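Side-chain contacts in sensor histidine kinase CusS (Escherichia coli, PDB 5KU5), which senses copper and silver ions in the periplasm and responds by phosphorylating its partner regulator CusR, as the histidine kinase of a two-component system: residues Ile11-Glu16 with Ile132-Asp137; Arg23-Pro28 with Arg34-Leu39; Leu53-Ser56 with Thr60-His63. All coordinates share one frame; numbering follows the deposited sequence.

Contact 1: Ile11-Glu16 with Ile132-Asp137; sequences INDLKE and IALSID
Leu14 and Leu134 meet through opposite choices of first torsion. Leu14 sets CG anti to its own carbonyl carbon (chi1 -69°), and with the second torsion this brings CD2 to the strand, whereas Leu134 sets CG anti to the backbone N (chi1 176°) and extends toward the helix. The pairing belongs to the PDC fold of the CusS periplasmic sensor domain, in which the long N-terminal helix 2-25 packs on an antiparallel sheet; the segments Ile11-Glu16 and Ile132-Asp137 join that helix to strand 125-135, an inner strand of the sheet. The local axes pass 9.4 Å apart, their directions at 139°, and no hydrogen bond links the two segments, so what holds them is apolar packing. One methyl does most of the work: Leu14 CD2 lies 3.6 Å from Ile132 CG2 and 3.7 Å from Leu134 CB. It thus bridges two residues whose side chains leave the strand on the same face, with Ala133 between them directed away from the helix. The Leu14 and Ile132 side chains run alongside in opposing senses; Leu14 and Leu134 meet at a slant. The same buried layer is continued by Ile17 on the helix, by Val49 on strand 49-54 and by Ile114 on strand 111-122, which Leu14 also touches. Glu16 takes no part in the packing and turns instead to the second subunit, where it packs on Tyr46 and makes a weak hydrogen bond to Ser47, a silver ligand. At the exposed margin Asp13 offers its aliphatic carbon, not its charge, to the strand: Asp13 CB stands 3.8 Å from Leu134 CD2, and Asp13 OD2 is slightly farther from that methyl at 4.1 Å.

Contact 2: Arg23-Pro28 with Arg34-Leu39; sequences RVLNHP and RRLMTL
Arg35 lays its side chain across the end of helix 2-25, extended from CG to NE, and presents the NE side of its guanidinium edge-on to the carbonyl of His27. Both NE and NH2 grip that one oxygen: Arg35 NH2 to His27 O is 2.7 Å and Arg35 NE to His27 O is 2.9 Å. The oxygen lies close to the guanidinium plane, yet both nitrogens reach it from the same face of the carbonyl, NH2 well above the plane (48°) and NE tilted less. The bonds are bent, with N-H...O angles near 140°, as expected when two donors share one acceptor. Over one face of the guanidinium sits the backbone carbon of Asn26. Farther back, the aliphatic stem runs beside backbone oxygens, Arg35 CG lying 3.4 Å from Val24 O, while a water donates to Leu25 O and accepts a weak bond from Arg35 NH1. The arrangement spans the short connection between two successive helices of the sensor domain: helix 2-25 ends, the chain passes through His27 and Pro28, and helix 32-44 returns alongside. With an alanine in place of Arg35, His27 O would lose both donors, and the loop leading out of the first helix is likely to be freer to shift. Next to the guanidinium bonds, the helices pack through apolar groups. Leu25 crosses Leu36 and Leu39 at an angle, Leu25 CD2 standing 4.0 Å from Leu39 CD2. Val24 holds CG1 anti to its backbone N (chi1 166°), aiming this methyl at the second helix, where Val24 CG1 lies 3.9 Å from Thr38 CG2. Thr38 turns its hydroxyl back into its own helix, and Thr38 OG1 donates to Arg34 O at 2.7 Å.

Contact 3: Leu53-Ser56 with Thr60-His63; sequences LADS and TVYH
Leu53 joins Tyr62 and Val61 through its backbone, with both its N-H and its carbonyl engaged. Leu53 N donates to Tyr62 O at 2.7 Å in an almost straight bond (178°), nearly in line with the acceptor's C=O. Toward the same strand, Leu53 O accepts from Val61 N at 2.7 Å and, more weakly, from Tyr62 N at 3.3 Å. Thr60 adds a CA-H...O contact to this oxygen, and Thr60 CG2 rests 3.8 Å from Leu53 O. Two successive N-H groups thus converge on one carbonyl, the signature of a classic beta bulge: Val61 and Tyr62 together face Leu53, and the register slips by one before Ala54 pairs with Thr60. The bulge lies in the hairpin of strands 49-54 and 60-63, at the edge, within this chain, of the antiparallel sheet of the PDC-type sensor domain. Beyond it Val61 is turned so that CG2 stands anti to its carbonyl carbon, and Val61 CG2 meets Asp55 CB at 3.7 Å. The carboxylate of Asp55 serves the turn instead, OD1 accepting from Lys59 N, which ties the start of the connection to its end. The face bearing Leu53 and Tyr62 is covered by helix 32-44: Leu53 touches Leu36, and Tyr62 lies against Leu39, Glu40 and Val43. From the face of Ala54 and Thr60, the Thr60 hydroxyl reaches Asp69 OD2 and Arg71 NH1, while strand 125-135 lies on the other side of strand 49-54, where Ala54 and Thr129 share a backbone hydrogen bond.

In the fold
Contact 1 is the most central, its middle about 6 Å from the centre of the chain, against about 17 Å for the centre of contact 2 and about 13 Å for that of contact 3, which are only partly buried. Contacts 1 and 2 share helix 2-25: the former sets its middle on the sheet by packing without any hydrogen bond across it, the latter ties its end to helix 32-44 through an arginine bonded to a loop carbonyl beside packed leucines. Contact 3 is held chiefly by backbone bonds within the sheet. Contacts 2 and 3 touch directly, Leu36 CD2 lying 3.6 Å from Leu53 CD2, whereas contact 1 stays apart from both, linked to contact 3 through neighbouring strands.

Contact 1: Ile11-Glu16 with Ile132-Asp137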
ATOM      1  N   ILE A  11       1.409  -8.257  -8.003  1.00 24.54           N
ATOM      2  CA  ILE A  11       0.951  -7.699  -9.286  1.00 25.35           C
ATOM      3  C   ILE A  11      -0.170  -6.668  -9.085  1.00 25.51           C
ATOM      4  O   ILE A  11      -0.167  -5.616  -9.727  1.00 24.93           O
ATOM      5  CB  ILE A  11       0.534  -8.824 -10.264  1.00 25.81           C
ATOM      6  CG1 ILE A  11       1.792  -9.536 -10.787  1.00 26.29           C
ATOM      7  CG2 ILE A  11      -0.283  -8.286 -11.438  1.00 26.13           C
ATOM      8  CD1 ILE A  11       1.543 -10.916 -11.357  1.00 26.67           C
ATOM      9  N   ASN A  12      -1.102  -6.970  -8.182  1.00 26.08           N
ATOM     10  CA  ASN A  12      -2.178  -6.043  -7.831  1.00 26.93           C
ATOM     11  C   ASN A  12      -1.663  -4.739  -7.206  1.00 26.39           C
ATOM     12  O   ASN A  12      -2.121  -3.652  -7.569  1.00 26.10           O
ATOM     13  CB  ASN A  12      -3.178  -6.728  -6.893  1.00 28.12           C
ATOM     14  CG  ASN A  12      -4.359  -5.842  -6.543  1.00 29.38           C
ATOM     15  OD1 ASN A  12      -4.629  -5.588  -5.369  1.00 31.08           O
ATOM     16  ND2 ASN A  12      -5.063  -5.357  -7.563  1.00 30.01           N
ATOM     17  N   ASP A  13      -0.723  -4.851  -6.267  1.00 26.22           N
ATOM     18  CA  ASP A  13      -0.063  -3.674  -5.678  1.00 26.23           C
ATOM     19  C   ASP A  13       0.688  -2.867  -6.741  1.00 25.48           C
ATOM     20  O   ASP A  13       0.585  -1.640  -6.777  1.00 25.48           O
ATOM     21  CB  ASP A  13       0.911  -4.076  -4.558  1.00 27.11           C
ATOM     22  CG  ASP A  13       0.207  -4.638  -3.322  1.00 28.32           C
ATOM     23  OD1 ASP A  13      -1.043  -4.592  -3.249  1.00 29.26           O
ATOM     24  OD2 ASP A  13       0.914  -5.125  -2.411  1.00 28.87           O
ATOM     25  N   LEU A  14       1.431  -3.557  -7.604  1.00 24.98           N
ATOM     26  CA  LEU A  14       2.152  -2.900  -8.702  1.00 24.90           C
ATOM     27  C   LEU A  14       1.215  -2.213  -9.703  1.00 25.33           C
ATOM     28  O   LEU A  14       1.548  -1.150 -10.222  1.00 24.66           O
ATOM     29  CB  LEU A  14       3.066  -3.888  -9.429  1.00 24.57           C
ATOM     30  CG  LEU A  14       4.277  -4.378  -8.628  1.00 24.46           C
ATOM     31  CD1 LEU A  14       4.892  -5.598  -9.297  1.00 24.18           C
ATOM     32  CD2 LEU A  14       5.319  -3.278  -8.450  1.00 24.32           C
ATOM     33  N   LYS A  15       0.050  -2.811  -9.960  1.00 25.92           N
ATOM     34  CA  LYS A  15      -0.950  -2.189 -10.833  1.00 26.97           C
ATOM     35  C   LYS A  15      -1.404  -0.832 -10.281  1.00 26.98           C
ATOM     36  O   LYS A  15      -1.444   0.153 -11.017  1.00 26.95           O
ATOM     37  CB  LYS A  15      -2.158  -3.113 -11.028  1.00 27.92           C
ATOM     38  CG  LYS A  15      -3.162  -2.605 -12.055  1.00 29.04           C
ATOM     39  CD  LYS A  15      -4.359  -3.529 -12.181  1.00 29.59           C
ATOM     40  CE  LYS A  15      -5.404  -2.920 -13.096  1.00 30.13           C
ATOM     41  NZ  LYS A  15      -6.581  -3.814 -13.254  1.00 31.06           N
ATOM     42  N   GLU A  16      -1.722  -0.788  -8.988  1.00 26.99           N
ATOM     43  CA  GLU A  16      -2.176   0.450  -8.346  1.00 27.06           C
ATOM     44  C   GLU A  16      -1.075   1.505  -8.251  1.00 26.28           C
ATOM     45  O   GLU A  16      -1.340   2.687  -8.473  1.00 26.04           O
ATOM     46  CB  GLU A  16      -2.766   0.165  -6.966  1.00 28.13           C
ATOM     47  CG  GLU A  16      -4.067  -0.623  -7.034  1.00 29.29           C
ATOM     48  CD  GLU A  16      -4.641  -0.955  -5.670  1.00 30.64           C
ATOM     49  OE1 GLU A  16      -4.162  -0.413  -4.650  1.00 32.31           O
ATOM     50  OE2 GLU A  16      -5.589  -1.765  -5.616  1.00 32.28           O
ATOM     51  N   ILE A 132       9.378   0.115 -11.615  1.00 24.56           N
ATOM     52  CA  ILE A 132       8.793  -0.003 -10.273  1.00 23.64           C
ATOM     53  C   ILE A 132       9.220  -1.342  -9.679  1.00 23.13           C
ATOM     54  O   ILE A 132       9.015  -2.371 -10.312  1.00 22.83           O
ATOM     55  CB  ILE A 132       7.244   0.023 -10.313  1.00 23.73           C
ATOM     56  CG1 ILE A 132       6.729   1.225 -11.121  1.00 24.22           C
ATOM     57  CG2 ILE A 132       6.673   0.052  -8.895  1.00 23.54           C
ATOM     58  CD1 ILE A 132       5.256   1.150 -11.471  1.00 24.50           C
ATOM     59  N   ALA A 133       9.783  -1.321  -8.470  1.00 22.11           N
ATOM     60  CA  ALA A 133      10.208  -2.529  -7.761  1.00 21.65           C
ATOM     61  C   ALA A 133       9.514  -2.624  -6.399  1.00 21.53           C
ATOM     62  O   ALA A 133       9.630  -1.711  -5.587  1.00 20.88           O
ATOM     63  CB  ALA A 133      11.719  -2.526  -7.585  1.00 21.53           C
ATOM     64  N   LEU A 134       8.806  -3.730  -6.163  1.00 21.70           N
ATOM     65  CA  LEU A 134       8.109  -3.996  -4.896  1.00 21.94           C
ATOM     66  C   LEU A 134       8.843  -5.085  -4.117  1.00 21.78           C
ATOM     67  O   LEU A 134       9.224  -6.107  -4.688  1.00 21.84           O
ATOM     68  CB  LEU A 134       6.665  -4.446  -5.163  1.00 22.18           C
ATOM     69  CG  LEU A 134       5.808  -4.864  -3.958  1.00 22.68           C
ATOM     70  CD1 LEU A 134       5.555  -3.678  -3.045  1.00 22.97           C
ATOM     71  CD2 LEU A 134       4.489  -5.470  -4.413  1.00 23.00           C
ATOM     72  N   SER A 135       9.018  -4.870  -2.813  1.00 21.72           N
ATOM     73  CA  SER A 135       9.730  -5.820  -1.955  1.00 21.75           C
ATOM     74  C   SER A 135       8.986  -7.146  -1.817  1.00 21.66           C
ATOM     75  O   SER A 135       7.789  -7.162  -1.529  1.00 21.21           O
ATOM     76  CB  SER A 135       9.960  -5.235  -0.560  1.00 21.82           C
ATOM     77  OG  SER A 135      10.492  -6.220   0.313  1.00 22.13           O
ATOM     78  N   ILE A 136       9.712  -8.246  -2.006  1.00 22.19           N
ATOM     79  CA  ILE A 136       9.156  -9.597  -1.864  1.00 22.60           C
ATOM     80  C   ILE A 136       9.845 -10.403  -0.758  1.00 22.80           C
ATOM     81  O   ILE A 136       9.660 -11.615  -0.672  1.00 23.07           O
ATOM     82  CB  ILE A 136       9.196 -10.369  -3.209  1.00 22.83           C
ATOM     83  CG1 ILE A 136      10.630 -10.691  -3.653  1.00 23.18           C
ATOM     84  CG2 ILE A 136       8.491  -9.565  -4.287  1.00 22.91           C
ATOM     85  CD1 ILE A 136      10.707 -11.608  -4.858  1.00 23.41           C
ATOM     86  N   ASP A 137      10.615  -9.737   0.100  1.00 23.21           N
ATOM     87  CA  ASP A 137      11.408 -10.434   1.120  1.00 23.68           C
ATOM     88  C   ASP A 137      10.537 -11.202   2.107  1.00 23.79           C
ATOM     89  O   ASP A 137      10.882 -12.318   2.495  1.00 23.71           O
ATOM     90  CB  ASP A 137      12.311  -9.462   1.879  1.00 23.83           C
ATOM     91  CG  ASP A 137      13.336  -8.807   0.981  1.00 23.80           C
ATOM     92  OD1 ASP A 137      12.948  -7.943   0.168  1.00 24.27           O
ATOM     93  OD2 ASP A 137      14.531  -9.146   1.087  1.00 23.94           O
TER

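Contact 2: Arg23-Pro28 with Arg34-Leu39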
ATOM      1  N   ARG A  23      -0.477   8.851 -13.512  1.00 31.70           N
ATOM      2  CA  ARG A  23      -1.238  10.104 -13.385  1.00 32.98           C
ATOM      3  C   ARG A  23      -0.345  11.269 -12.967  1.00 32.15           C
ATOM      4  O   ARG A  23      -0.421  12.353 -13.545  1.00 32.15           O
ATOM      5  CB  ARG A  23      -2.366   9.961 -12.360  1.00 35.04           C
ATOM      6  CG  ARG A  23      -3.521   9.077 -12.793  1.00 37.86           C
ATOM      7  CD  ARG A  23      -4.323   8.600 -11.588  1.00 40.43           C
ATOM      8  NE  ARG A  23      -5.685   8.197 -11.954  1.00 43.33           N
ATOM      9  CZ  ARG A  23      -6.821   8.808 -11.589  1.00 45.49           C
ATOM     10  NH1 ARG A  23      -6.828   9.896 -10.813  1.00 46.06           N
ATOM     11  NH2 ARG A  23      -7.987   8.313 -12.009  1.00 46.38           N
ATOM     12  N   VAL A  24       0.492  11.032 -11.958  1.00 31.43           N
ATOM     13  CA  VAL A  24       1.434  12.040 -11.456  1.00 30.94           C
ATOM     14  C   VAL A  24       2.313  12.568 -12.595  1.00 31.05           C
ATOM     15  O   VAL A  24       2.443  13.776 -12.765  1.00 30.53           O
ATOM     16  CB  VAL A  24       2.313  11.473 -10.304  1.00 30.78           C
ATOM     17  CG1 VAL A  24       3.519  12.362 -10.000  1.00 30.57           C
ATOM     18  CG2 VAL A  24       1.481  11.281  -9.043  1.00 30.68           C
ATOM     19  N   LEU A  25       2.878  11.658 -13.385  1.00 31.64           N
ATOM     20  CA  LEU A  25       3.880  12.022 -14.395  1.00 32.44           C
ATOM     21  C   LEU A  25       3.338  12.579 -15.726  1.00 33.37           C
ATOM     22  O   LEU A  25       4.127  13.044 -16.548  1.00 34.14           O
ATOM     23  CB  LEU A  25       4.845  10.851 -14.632  1.00 31.84           C
ATOM     24  CG  LEU A  25       5.819  10.641 -13.460  1.00 31.49           C
ATOM     25  CD1 LEU A  25       6.458   9.260 -13.495  1.00 31.38           C
ATOM     26  CD2 LEU A  25       6.894  11.721 -13.433  1.00 31.37           C
ATOM     27  N   ASN A  26       2.021  12.541 -15.943  1.00 34.51           N
ATOM     28  CA  ASN A  26       1.411  13.262 -17.076  1.00 35.46           C
ATOM     29  C   ASN A  26       0.226  14.154 -16.668  1.00 34.76           C
ATOM     30  O   ASN A  26      -0.674  14.407 -17.472  1.00 34.38           O
ATOM     31  CB  ASN A  26       1.044  12.288 -18.221  1.00 36.12           C
ATOM     32  CG  ASN A  26      -0.173  11.418 -17.917  1.00 37.40           C
ATOM     33  OD1 ASN A  26      -0.729  11.443 -16.817  1.00 37.91           O
ATOM     34  ND2 ASN A  26      -0.600  10.644 -18.913  1.00 38.30           N
ATOM     35  N   HIS A  27       0.254  14.655 -15.433  1.00 34.83           N
ATOM     36  CA  HIS A  27      -0.836  15.475 -14.906  1.00 35.18           C
ATOM     37  C   HIS A  27      -0.967  16.765 -15.734  1.00 35.56           C
ATOM     38  O   HIS A  27       0.016  17.494 -15.885  1.00 34.71           O
ATOM     39  CB  HIS A  27      -0.596  15.810 -13.432  1.00 35.40           C
ATOM     40  CG  HIS A  27      -1.807  16.335 -12.732  1.00 36.28           C
ATOM     41  ND1 HIS A  27      -2.201  17.652 -12.818  1.00 36.57           N
ATOM     42  CD2 HIS A  27      -2.721  15.719 -11.945  1.00 36.50           C
ATOM     43  CE1 HIS A  27      -3.300  17.829 -12.108  1.00 36.45           C
ATOM     44  NE2 HIS A  27      -3.636  16.671 -11.568  1.00 36.76           N
ATOM     45  N   PRO A  28      -2.174  17.044 -16.274  1.00 35.99           N
ATOM     46  CA  PRO A  28      -2.353  18.091 -17.300  1.00 36.58           C
ATOM     47  C   PRO A  28      -2.075  19.535 -16.851  1.00 37.03           C
ATOM     48  O   PRO A  28      -1.589  20.338 -17.648  1.00 37.60           O
ATOM     49  CB  PRO A  28      -3.826  17.936 -17.702  1.00 36.02           C
ATOM     50  CG  PRO A  28      -4.480  17.357 -16.501  1.00 35.92           C
ATOM     51  CD  PRO A  28      -3.464  16.428 -15.906  1.00 35.83           C
ATOM     52  N   ARG A  34       7.300  20.433 -11.805  1.00 29.94           N
ATOM     53  CA  ARG A  34       6.281  20.216 -10.766  1.00 28.91           C
ATOM     54  C   ARG A  34       5.851  18.745 -10.661  1.00 28.69           C
ATOM     55  O   ARG A  34       5.656  18.236  -9.553  1.00 28.38           O
ATOM     56  CB  ARG A  34       5.065  21.126 -11.011  1.00 28.56           C
ATOM     57  CG  ARG A  34       3.846  20.872 -10.127  1.00 28.34           C
ATOM     58  CD  ARG A  34       4.148  20.936  -8.637  1.00 28.09           C
ATOM     59  NE  ARG A  34       2.961  20.608  -7.842  1.00 27.93           N
ATOM     60  CZ  ARG A  34       2.143  21.480  -7.243  1.00 27.99           C
ATOM     61  NH1 ARG A  34       2.342  22.798  -7.308  1.00 28.15           N
ATOM     62  NH2 ARG A  34       1.103  21.020  -6.553  1.00 27.81           N
ATOM     63  N   ARG A  35       5.699  18.079 -11.806  1.00 28.24           N
ATOM     64  CA  ARG A  35       5.369  16.648 -11.843  1.00 28.44           C
ATOM     65  C   ARG A  35       6.443  15.784 -11.181  1.00 28.40           C
ATOM     66  O   ARG A  35       6.123  14.901 -10.390  1.00 28.08           O
ATOM     67  CB  ARG A  35       5.164  16.166 -13.277  1.00 28.39           C
ATOM     68  CG  ARG A  35       3.884  16.652 -13.935  1.00 28.49           C
ATOM     69  CD  ARG A  35       3.966  16.443 -15.437  1.00 29.03           C
ATOM     70  NE  ARG A  35       2.837  17.027 -16.158  1.00 29.00           N
ATOM     71  CZ  ARG A  35       2.800  17.247 -17.475  1.00 29.02           C
ATOM     72  NH1 ARG A  35       3.830  16.937 -18.266  1.00 29.48           N
ATOM     73  NH2 ARG A  35       1.713  17.787 -18.011  1.00 29.04           N
ATOM     74  N   LEU A  36       7.705  16.040 -11.521  1.00 29.14           N
ATOM     75  CA  LEU A  36       8.845  15.332 -10.915  1.00 29.79           C
ATOM     76  C   LEU A  36       8.984  15.605  -9.414  1.00 29.63           C
ATOM     77  O   LEU A  36       9.365  14.715  -8.651  1.00 28.68           O
ATOM     78  CB  LEU A  36      10.156  15.695 -11.626  1.00 30.16           C
ATOM     79  CG  LEU A  36      10.360  15.107 -13.024  1.00 30.79           C
ATOM     80  CD1 LEU A  36      11.532  15.789 -13.714  1.00 30.89           C
ATOM     81  CD2 LEU A  36      10.581  13.599 -12.960  1.00 31.09           C
ATOM     82  N   MET A  37       8.686  16.835  -9.004  1.00 30.17           N
ATOM     83  CA  MET A  37       8.659  17.203  -7.587  1.00 31.29           C
ATOM     84  C   MET A  37       7.577  16.412  -6.849  1.00 30.38           C
ATOM     85  O   MET A  37       7.815  15.900  -5.753  1.00 30.02           O
ATOM     86  CB  MET A  37       8.416  18.708  -7.435  1.00 33.08           C
ATOM     87  CG  MET A  37       8.657  19.251  -6.037  1.00 34.39           C
ATOM     88  SD  MET A  37       8.610  21.055  -5.978  1.00 36.90           S
ATOM     89  CE  MET A  37      10.020  21.471  -7.007  1.00 36.37           C
ATOM     90  N   THR A  38       6.398  16.313  -7.466  1.00 29.50           N
ATOM     91  CA  THR A  38       5.294  15.506  -6.940  1.00 29.18           C
ATOM     92  C   THR A  38       5.680  14.026  -6.824  1.00 28.87           C
ATOM     93  O   THR A  38       5.400  13.394  -5.808  1.00 28.80           O
ATOM     94  CB  THR A  38       4.032  15.635  -7.822  1.00 28.80           C
ATOM     95  OG1 THR A  38       3.727  17.021  -8.031  1.00 28.75           O
ATOM     96  CG2 THR A  38       2.834  14.942  -7.176  1.00 28.52           C
ATOM     97  N   LEU A  39       6.318  13.490  -7.867  1.00 29.07           N
ATOM     98  CA  LEU A  39       6.824  12.110  -7.868  1.00 29.47           C
ATOM     99  C   LEU A  39       7.748  11.849  -6.680  1.00 29.80           C
ATOM    100  O   LEU A  39       7.561  10.883  -5.939  1.00 29.59           O
ATOM    101  CB  LEU A  39       7.580  11.817  -9.170  1.00 29.47           C
ATOM    102  CG  LEU A  39       8.268  10.449  -9.301  1.00 29.62           C
ATOM    103  CD1 LEU A  39       7.220   9.356  -9.448  1.00 29.90           C
ATOM    104  CD2 LEU A  39       9.253  10.416 -10.462  1.00 29.37           C
TER
HETATM  105  O   HOH W   1       6.376  15.093 -17.024  1.00 47.00           O

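Contact 3: Leu53-Ser56 with Thr60-His63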
ATOM      1  N   LEU A  53      13.155   6.306 -12.940  1.00 27.14           N
ATOM      2  CA  LEU A  53      12.588   6.939 -14.118  1.00 27.60           C
ATOM      3  C   LEU A  53      13.711   7.202 -15.116  1.00 28.40           C
ATOM      4  O   LEU A  53      14.665   7.924 -14.809  1.00 28.23           O
ATOM      5  CB  LEU A  53      11.890   8.242 -13.726  1.00 27.46           C
ATOM      6  CG  LEU A  53      10.958   8.867 -14.768  1.00 27.38           C
ATOM      7  CD1 LEU A  53       9.726   8.000 -14.991  1.00 27.16           C
ATOM      8  CD2 LEU A  53      10.556  10.271 -14.341  1.00 27.50           C
ATOM      9  N   ALA A  54      13.599   6.591 -16.295  1.00 29.26           N
ATOM     10  CA  ALA A  54      14.569   6.759 -17.374  1.00 30.43           C
ATOM     11  C   ALA A  54      14.017   7.724 -18.416  1.00 32.07           C
ATOM     12  O   ALA A  54      12.804   7.774 -18.635  1.00 31.66           O
ATOM     13  CB  ALA A  54      14.881   5.416 -18.014  1.00 30.49           C
ATOM     14  N   ASP A  55      14.911   8.480 -19.056  1.00 33.51           N
ATOM     15  CA  ASP A  55      14.527   9.426 -20.111  1.00 34.46           C
ATOM     16  C   ASP A  55      14.454   8.737 -21.480  1.00 35.87           C
ATOM     17  O   ASP A  55      14.651   7.525 -21.579  1.00 34.82           O
ATOM     18  CB  ASP A  55      15.464  10.656 -20.116  1.00 34.78           C
ATOM     19  CG  ASP A  55      16.889  10.353 -20.595  1.00 34.49           C
ATOM     20  OD1 ASP A  55      17.217   9.200 -20.946  1.00 34.98           O
ATOM     21  OD2 ASP A  55      17.696  11.305 -20.610  1.00 34.93           O
ATOM     22  N   SER A  56      14.166   9.519 -22.520  1.00 38.52           N
ATOM     23  CA  SER A  56      14.112   9.039 -23.913  1.00 40.42           C
ATOM     24  C   SER A  56      15.333   8.220 -24.369  1.00 41.45           C
ATOM     25  O   SER A  56      15.182   7.248 -25.112  1.00 43.01           O
ATOM     26  CB  SER A  56      13.911  10.232 -24.857  1.00 41.50           C
ATOM     27  OG  SER A  56      14.035   9.855 -26.218  1.00 43.50           O
ATOM     28  N   THR A  60      18.877   7.442 -16.532  1.00 35.69           N
ATOM     29  CA  THR A  60      18.080   7.670 -15.328  1.00 34.92           C
ATOM     30  C   THR A  60      17.997   9.160 -14.976  1.00 34.88           C
ATOM     31  O   THR A  60      19.017   9.810 -14.753  1.00 35.69           O
ATOM     32  CB  THR A  60      18.647   6.879 -14.131  1.00 33.65           C
ATOM     33  OG1 THR A  60      18.634   5.483 -14.446  1.00 32.33           O
ATOM     34  CG2 THR A  60      17.825   7.115 -12.863  1.00 33.51           C
ATOM     35  N   VAL A  61      16.772   9.681 -14.942  1.00 34.43           N
ATOM     36  CA  VAL A  61      16.497  11.066 -14.542  1.00 34.26           C
ATOM     37  C   VAL A  61      16.207  11.157 -13.040  1.00 33.68           C
ATOM     38  O   VAL A  61      16.558  12.151 -12.402  1.00 34.26           O
ATOM     39  CB  VAL A  61      15.353  11.672 -15.405  1.00 35.03           C
ATOM     40  CG1 VAL A  61      14.644  12.845 -14.726  1.00 35.56           C
ATOM     41  CG2 VAL A  61      15.916  12.116 -16.744  1.00 35.72           C
ATOM     42  N   TYR A  62      15.556  10.136 -12.485  1.00 32.95           N
ATOM     43  CA  TYR A  62      15.304  10.063 -11.048  1.00 32.15           C
ATOM     44  C   TYR A  62      15.261   8.609 -10.581  1.00 31.51           C
ATOM     45  O   TYR A  62      14.828   7.727 -11.322  1.00 31.92           O
ATOM     46  CB  TYR A  62      13.988  10.772 -10.705  1.00 32.18           C
ATOM     47  CG  TYR A  62      13.554  10.596  -9.265  1.00 32.31           C
ATOM     48  CD1 TYR A  62      14.067  11.411  -8.254  1.00 32.55           C
ATOM     49  CD2 TYR A  62      12.645   9.598  -8.908  1.00 32.52           C
ATOM     50  CE1 TYR A  62      13.678  11.242  -6.931  1.00 32.78           C
ATOM     51  CE2 TYR A  62      12.253   9.420  -7.589  1.00 32.75           C
ATOM     52  CZ  TYR A  62      12.769  10.244  -6.606  1.00 32.92           C
ATOM     53  OH  TYR A  62      12.375  10.064  -5.300  1.00 34.11           O
ATOM     54  N   HIS A  63      15.725   8.374  -9.355  1.00 30.44           N
ATOM     55  CA  HIS A  63      15.514   7.103  -8.663  1.00 30.15           C
ATOM     56  C   HIS A  63      15.371   7.332  -7.156  1.00 29.83           C
ATOM     57  O   HIS A  63      15.759   8.383  -6.645  1.00 29.63           O
ATOM     58  CB  HIS A  63      16.640   6.108  -8.975  1.00 30.14           C
ATOM     59  CG  HIS A  63      17.983   6.520  -8.455  1.00 29.92           C
ATOM     60  ND1 HIS A  63      18.458   6.121  -7.225  1.00 30.18           N
ATOM     61  CD2 HIS A  63      18.957   7.284  -9.005  1.00 29.79           C
ATOM     62  CE1 HIS A  63      19.665   6.625  -7.036  1.00 29.90           C
ATOM     63  NE2 HIS A  63      19.989   7.337  -8.099  1.00 29.95           N
TER